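Local coordinates for protein leucine aminopeptidase 2 (Saccharomyces cerevisiae, PDB 2XQ0) that cleaves the N-terminal residue from short peptides, preferring di- and tripeptides, as a zinc-dependent M1-family aminopeptidase with low epoxide hydrolase activity in vitro, at residues S162-F167 with L311-S316; P203-G208 with G274-P279. All coordinates share one frame; numbering follows the deposited sequence.

How the contacts relate
From the N terminus, the chain first reaches 162-167, which leads into strand 165-172 of the large mixed sheet. It next passes through 203-208, the turn after strand 201-202. At 274-279, contact 2 closes a loop on that turn, with Gly-274 to Glu-277 lining the bestatin pocket. The chain then runs through the zinc-binding helix 297-311 into 311-316. There contact 1 closes a longer loop, and the whole of contact 2 lies within it. Both join the N-terminal part of the M1 fold to the zinc peptidase part. Their centres are about 12 Å apart. They also touch directly, with Lys-164 CD 3.5 Å from Pro-203 CD.

Contact 1: residues S162-F167 with L311-S316; sequences SVKSTF and LVTNCS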
loop_
_atom_site.group_PDB
_atom_site.type_symbol
_atom_site.label_atom_id
_atom_site.label_comp_id
_atom_site.label_asym_id
_atom_site.label_seq_id
_atom_site.Cartn_x
_atom_site.Cartn_y
_atom_site.Cartn_z
ATOM N N SER A 162 -15.114 -5.292 -7.809
ATOM C CA SER A 162 -15.828 -6.229 -8.673
ATOM C C SER A 162 -16.036 -5.702 -10.087
ATOM O O SER A 162 -16.246 -6.483 -11.010
ATOM C CB SER A 162 -17.192 -6.621 -8.082
ATOM O OG SER A 162 -17.047 -7.557 -7.033
ATOM N N VAL A 163 -15.988 -4.383 -10.270
ATOM C CA VAL A 163 -16.201 -3.823 -11.604
ATOM C C VAL A 163 -14.881 -3.393 -12.227
ATOM O O VAL A 163 -14.180 -2.576 -11.648
ATOM C CB VAL A 163 -17.178 -2.632 -11.550
ATOM C CG1 VAL A 163 -17.306 -1.947 -12.919
ATOM C CG2 VAL A 163 -18.543 -3.112 -11.062
ATOM N N LYS A 164 -14.537 -3.955 -13.389
ATOM C CA LYS A 164 -13.311 -3.581 -14.087
ATOM C C LYS A 164 -13.653 -3.207 -15.521
ATOM O O LYS A 164 -14.514 -3.828 -16.145
ATOM C CB LYS A 164 -12.301 -4.737 -14.069
ATOM C CG LYS A 164 -12.133 -5.357 -12.686
ATOM C CD LYS A 164 -10.694 -5.769 -12.428
ATOM C CE LYS A 164 -10.404 -7.140 -12.993
ATOM N NZ LYS A 164 -9.061 -7.625 -12.570
ATOM N N SER A 165 -12.972 -2.193 -16.031
ATOM C CA SER A 165 -13.314 -1.564 -17.300
ATOM C C SER A 165 -12.048 -1.047 -17.948
ATOM O O SER A 165 -11.154 -0.594 -17.249
ATOM C CB SER A 165 -14.222 -0.365 -17.022
ATOM O OG SER A 165 -14.451 0.393 -18.183
ATOM N N THR A 166 -11.967 -1.114 -19.277
ATOM C CA THR A 166 -10.954 -0.364 -19.987
ATOM C C THR A 166 -11.222 1.136 -19.806
ATOM O O THR A 166 -12.371 1.549 -19.560
ATOM C CB THR A 166 -10.955 -0.732 -21.479
ATOM O OG1 THR A 166 -12.269 -0.533 -22.017
ATOM C CG2 THR A 166 -10.579 -2.203 -21.651
ATOM N N PHE A 167 -10.167 1.944 -19.915
ATOM C CA PHE A 167 -10.281 3.400 -19.826
ATOM C C PHE A 167 -9.604 4.113 -20.988
ATOM O O PHE A 167 -8.588 3.665 -21.508
ATOM C CB PHE A 167 -9.629 3.943 -18.550
ATOM C CG PHE A 167 -10.440 3.755 -17.315
ATOM C CD1 PHE A 167 -10.485 2.524 -16.685
ATOM C CD2 PHE A 167 -11.111 4.825 -16.741
ATOM C CE1 PHE A 167 -11.217 2.355 -15.535
ATOM C CE2 PHE A 167 -11.863 4.659 -15.580
ATOM C CZ PHE A 167 -11.916 3.426 -14.978
ATOM N N LEU A 311 -4.308 -7.558 -12.279
ATOM C CA LEU A 311 -4.780 -8.525 -13.255
ATOM C C LEU A 311 -5.904 -9.373 -12.661
ATOM O O LEU A 311 -6.947 -9.603 -13.296
ATOM C CB LEU A 311 -3.604 -9.413 -13.697
ATOM C CG LEU A 311 -3.905 -10.319 -14.889
ATOM C CD1 LEU A 311 -4.330 -9.474 -16.087
ATOM C CD2 LEU A 311 -2.700 -11.201 -15.238
ATOM N N VAL A 312 -5.695 -9.820 -11.422
ATOM C CA VAL A 312 -6.667 -10.634 -10.707
ATOM C C VAL A 312 -7.012 -9.893 -9.421
ATOM O O VAL A 312 -6.139 -9.624 -8.623
ATOM C CB VAL A 312 -6.089 -12.029 -10.353
ATOM C CG1 VAL A 312 -7.028 -12.771 -9.427
ATOM C CG2 VAL A 312 -5.833 -12.841 -11.612
ATOM N N THR A 313 -8.279 -9.537 -9.243
ATOM C CA THR A 313 -8.662 -8.571 -8.216
ATOM C C THR A 313 -9.626 -9.141 -7.183
ATOM O O THR A 313 -10.483 -9.948 -7.509
ATOM C CB THR A 313 -9.329 -7.355 -8.885
ATOM O OG1 THR A 313 -8.506 -6.909 -9.965
ATOM C CG2 THR A 313 -9.536 -6.207 -7.875
ATOM N N ASN A 314 -9.499 -8.714 -5.931
ATOM C CA ASN A 314 -10.472 -9.108 -4.933
ATOM C C ASN A 314 -11.838 -8.507 -5.267
ATOM O O ASN A 314 -11.948 -7.343 -5.672
ATOM C CB ASN A 314 -10.040 -8.698 -3.512
ATOM C CG ASN A 314 -9.513 -7.258 -3.437
ATOM O OD1 ASN A 314 -9.829 -6.424 -4.269
ATOM N ND2 ASN A 314 -8.706 -6.976 -2.428
ATOM N N CYS A 315 -12.887 -9.299 -5.090
ATOM C CA CYS A 315 -14.214 -8.847 -5.475
ATOM C C CYS A 315 -14.787 -7.820 -4.513
ATOM O O CYS A 315 -15.652 -7.029 -4.891
ATOM C CB CYS A 315 -15.156 -10.042 -5.589
ATOM S SG CYS A 315 -15.492 -10.809 -4.017
ATOM N N SER A 316 -14.315 -7.840 -3.269
ATOM C CA SER A 316 -14.772 -6.896 -2.258
ATOM C C SER A 316 -13.687 -6.730 -1.223
ATOM O O SER A 316 -12.690 -7.448 -1.239
ATOM C CB SER A 316 -16.041 -7.402 -1.575
ATOM O OG SER A 316 -15.750 -8.304 -0.525
#
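Lys-164 reaches Thr-313 through a bent side chain. Its CG stands beside the backbone N and anti to the carbonyl carbon (chi1 -47°). Bends at chi2 and chi3 (-84°) then place CD and CE, and the extended last torsion carries NZ to Thr-313 OG1 and Leu-311 O. In Thr-313, OG1 likewise lies beside its own backbone N, anti to the carbonyl carbon. The two side chains pass each other in opposite directions. NZ of Lys-164 donates a hydrogen bond to Thr-313 OG1 at 2.8 Å. The aliphatic chain lies against the same oxygen, with Lys-164 CD 3.5 Å from Thr-313 OG1. A second bond runs from Lys-164 NZ to Leu-311 O, 3.0 Å long. This donor stands above the carbonyl plane, 69° out of it. NZ also donates to Lys-424 O, and Thr-313 OG1 is bonded to Gly-309 O. The ammonium group is thus gripped by several oxygens, which probably stabilise its charge.

The other end of the contact is a simpler bond. Ser-162 OG donates to Cys-315 O at a short 2.6 Å, approaching close to the carbonyl plane. The same OG of Ser-162 is 3.4 Å from Cys-315 CB. Here the backbones come close, with 4.4 Å between Ser-162 CA and Cys-315 CA.

The two sets of bonds tie the stretch leading into strand 165-172 to the segment that follows the HExxH helix. Asn-314 lies near the active site, its side chain about 7 Å from that of the zinc ligand Glu-324. Strand 312-314 follows helix 297-311 and pairs in parallel with strand 424-426, which supplies Ser-425 against Lys-164 and Thr-313. On the other side of the contact, strand 165-172 runs between strands 28-40 and 193-199 of the N-terminal sheet.

Contact 2: residues P203-G208 with G274-P279; sequences PAYLIG and GGMESP. With BES (2-(3-amino-2-hydroxy-4-phenyl-butyrylamino)-4-methyl-pentanoic acid), chain B.
Leu-206 packs on Pro-279 and Met-276. Its CB starts against the proline ring, 3.6 Å from Pro-279 CD. CG lies over one face of the neighbouring Tyr-205 ring, offset toward the rim. From there the chain forks. CD1 turns to Pro-279 CG at 4.1 Å, whereas CD2 is 3.7 Å from Met-276 CE. CD2 also lies 3.9 Å from Glu-277 O. The leucine crosses both Met-276 and Pro-279 at about a right angle.

The sequence Gly-Gly-Met-Glu-Ser at 274-278 corresponds to the GXMEN exopeptidase motif of M1 aminopeptidases, with serine in the last place. Ser-278 OG donates to Leu-206 O at 3.1 Å, from 46° out of the carbonyl plane.

Gly-274 to Glu-277 also line the inhibitor pocket. Glu-277 CG sits between the backbone N and the carbonyl carbon (chi1 69°), and the chain bends at chi2. Its OE1 accepts a hydrogen bond from bestatin N2 at 2.8 Å. OE2 shares a water with Tyr-205 OH. At the other end of the inhibitor, bestatin O4 accepts a bond of 2.6 Å from Gly-274 N. A weak bond from Gly-275 N reaches the same oxygen.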
loop_
_atom_site.group_PDB
_atom_site.type_symbol
_atom_site.label_atom_id
_atom_site.label_comp_id
_atom_site.label_asym_id
_atom_site.label_seq_id
_atom_site.Cartn_x
_atom_site.Cartn_y
_atom_site.Cartn_z
ATOM N N PRO A 203 -10.266 -1.934 -12.052
ATOM C CA PRO A 203 -11.210 -1.354 -11.083
ATOM C C PRO A 203 -10.919 0.147 -10.892
ATOM O O PRO A 203 -9.789 0.596 -11.115
ATOM C CB PRO A 203 -10.910 -2.129 -9.792
ATOM C CG PRO A 203 -9.495 -2.554 -9.922
ATOM C CD PRO A 203 -9.244 -2.773 -11.397
ATOM N N ALA A 204 -11.925 0.910 -10.487
ATOM C CA ALA A 204 -11.761 2.353 -10.292
ATOM C C ALA A 204 -10.668 2.696 -9.274
ATOM O O ALA A 204 -10.046 3.754 -9.371
ATOM C CB ALA A 204 -13.094 3.000 -9.871
ATOM N N TYR A 205 -10.450 1.828 -8.290
ATOM C CA TYR A 205 -9.557 2.197 -7.188
ATOM C C TYR A 205 -8.099 2.248 -7.683
ATOM O O TYR A 205 -7.250 2.809 -7.022
ATOM C CB TYR A 205 -9.711 1.271 -5.981
ATOM C CG TYR A 205 -9.019 -0.067 -6.114
ATOM C CD1 TYR A 205 -7.648 -0.188 -5.900
ATOM C CD2 TYR A 205 -9.732 -1.200 -6.439
ATOM C CE1 TYR A 205 -7.021 -1.403 -6.007
ATOM C CE2 TYR A 205 -9.109 -2.426 -6.562
ATOM C CZ TYR A 205 -7.756 -2.520 -6.343
ATOM O OH TYR A 205 -7.131 -3.734 -6.464
ATOM N N LEU A 206 -7.839 1.672 -8.861
ATOM C CA LEU A 206 -6.496 1.656 -9.455
ATOM C C LEU A 206 -6.206 2.886 -10.320
ATOM O O LEU A 206 -5.075 3.091 -10.766
ATOM C CB LEU A 206 -6.290 0.396 -10.290
ATOM C CG LEU A 206 -6.135 -0.879 -9.455
ATOM C CD1 LEU A 206 -5.986 -2.086 -10.360
ATOM C CD2 LEU A 206 -4.927 -0.745 -8.561
ATOM N N ILE A 207 -7.228 3.696 -10.567
ATOM C CA ILE A 207 -7.009 4.905 -11.339
ATOM C C ILE A 207 -6.025 5.778 -10.587
ATOM O O ILE A 207 -6.083 5.900 -9.357
ATOM C CB ILE A 207 -8.295 5.674 -11.624
ATOM C CG1 ILE A 207 -9.139 4.907 -12.648
ATOM C CG2 ILE A 207 -7.977 7.075 -12.147
ATOM C CD1 ILE A 207 -8.459 4.830 -14.014
ATOM N N GLY A 208 -5.088 6.348 -11.335
ATOM C CA GLY A 208 -4.094 7.222 -10.748
ATOM C C GLY A 208 -3.878 8.431 -11.625
ATOM O O GLY A 208 -3.863 8.318 -12.857
ATOM N N GLY A 274 3.942 4.000 1.007
ATOM C CA GLY A 274 5.251 3.617 0.516
ATOM C C GLY A 274 5.119 3.559 -0.995
ATOM O O GLY A 274 6.020 3.940 -1.732
ATOM N N GLY A 275 3.958 3.113 -1.458
ATOM C CA GLY A 275 3.725 3.006 -2.885
ATOM C C GLY A 275 2.284 2.696 -3.185
ATOM O O GLY A 275 1.544 2.324 -2.280
ATOM N N MET A 276 1.880 2.858 -4.446
ATOM C CA MET A 276 0.520 2.509 -4.863
ATOM C C MET A 276 0.675 1.965 -6.258
ATOM O O MET A 276 1.280 2.618 -7.114
ATOM C CB MET A 276 -0.404 3.720 -4.880
ATOM C CG MET A 276 -1.799 3.428 -5.427
ATOM S SD MET A 276 -2.695 2.123 -4.523
ATOM C CE MET A 276 -3.741 1.452 -5.816
ATOM N N GLU A 277 0.118 0.779 -6.469
ATOM C CA GLU A 277 0.307 0.000 -7.687
ATOM C C GLU A 277 -0.610 0.389 -8.850
ATOM O O GLU A 277 -1.132 -0.488 -9.530
ATOM C CB GLU A 277 0.061 -1.475 -7.345
ATOM C CG GLU A 277 -1.423 -1.839 -7.013
ATOM C CD GLU A 277 -1.792 -1.750 -5.511
ATOM O OE1 GLU A 277 -1.091 -1.062 -4.733
ATOM O OE2 GLU A 277 -2.801 -2.377 -5.108
ATOM N N SER A 278 -0.816 1.680 -9.108
ATOM C CA SER A 278 -1.596 2.063 -10.276
ATOM C C SER A 278 -0.951 1.481 -11.501
ATOM O O SER A 278 0.249 1.646 -11.696
ATOM C CB SER A 278 -1.663 3.576 -10.437
ATOM O OG SER A 278 -2.463 4.129 -9.426
ATOM N N PRO A 279 -1.741 0.790 -12.337
ATOM C CA PRO A 279 -1.227 0.186 -13.576
ATOM C C PRO A 279 -0.539 1.171 -14.495
ATOM O O PRO A 279 -1.101 2.212 -14.822
ATOM C CB PRO A 279 -2.489 -0.349 -14.259
ATOM C CG PRO A 279 -3.451 -0.547 -13.169
ATOM C CD PRO A 279 -3.173 0.513 -12.142
HETATM N N2 BES B . -1.909 0.112 -2.370
HETATM C C1 BES B . -1.212 -0.393 -1.205
HETATM C C6 BES B . -1.300 0.618 -0.060
HETATM C C7 BES B . -2.740 0.798 0.366
HETATM C C8 BES B . -3.544 -0.317 0.570
HETATM C C12 BES B . -3.267 2.075 0.536
HETATM C C9 BES B . -4.870 -0.157 0.955
HETATM C C11 BES B . -4.596 2.235 0.920
HETATM C C10 BES B . -5.398 1.118 1.131
HETATM C C2 BES B . 0.256 -0.697 -1.526
HETATM O O2 BES B . 0.456 -1.622 -2.604
HETATM C C3 BES B . 0.872 -1.244 -0.282
HETATM O O3 BES B . 0.606 -2.377 0.126
HETATM N N1 BES B . 1.675 -0.345 0.272
HETATM C C4 BES B . 2.459 -0.466 1.483
HETATM C C13 BES B . 3.843 -0.845 0.969
HETATM C C14 BES B . 4.399 -2.097 1.635
HETATM C C15 BES B . 5.476 -2.722 0.756
HETATM C C16 BES B . 3.301 -3.107 1.961
HETATM C C5 BES B . 2.523 0.906 2.090
HETATM O O1 BES B . 2.696 1.018 3.324
HETATM O O4 BES B . 2.392 1.898 1.328
HETATM O O HOH W 1 -4.270 -3.829 -6.715
#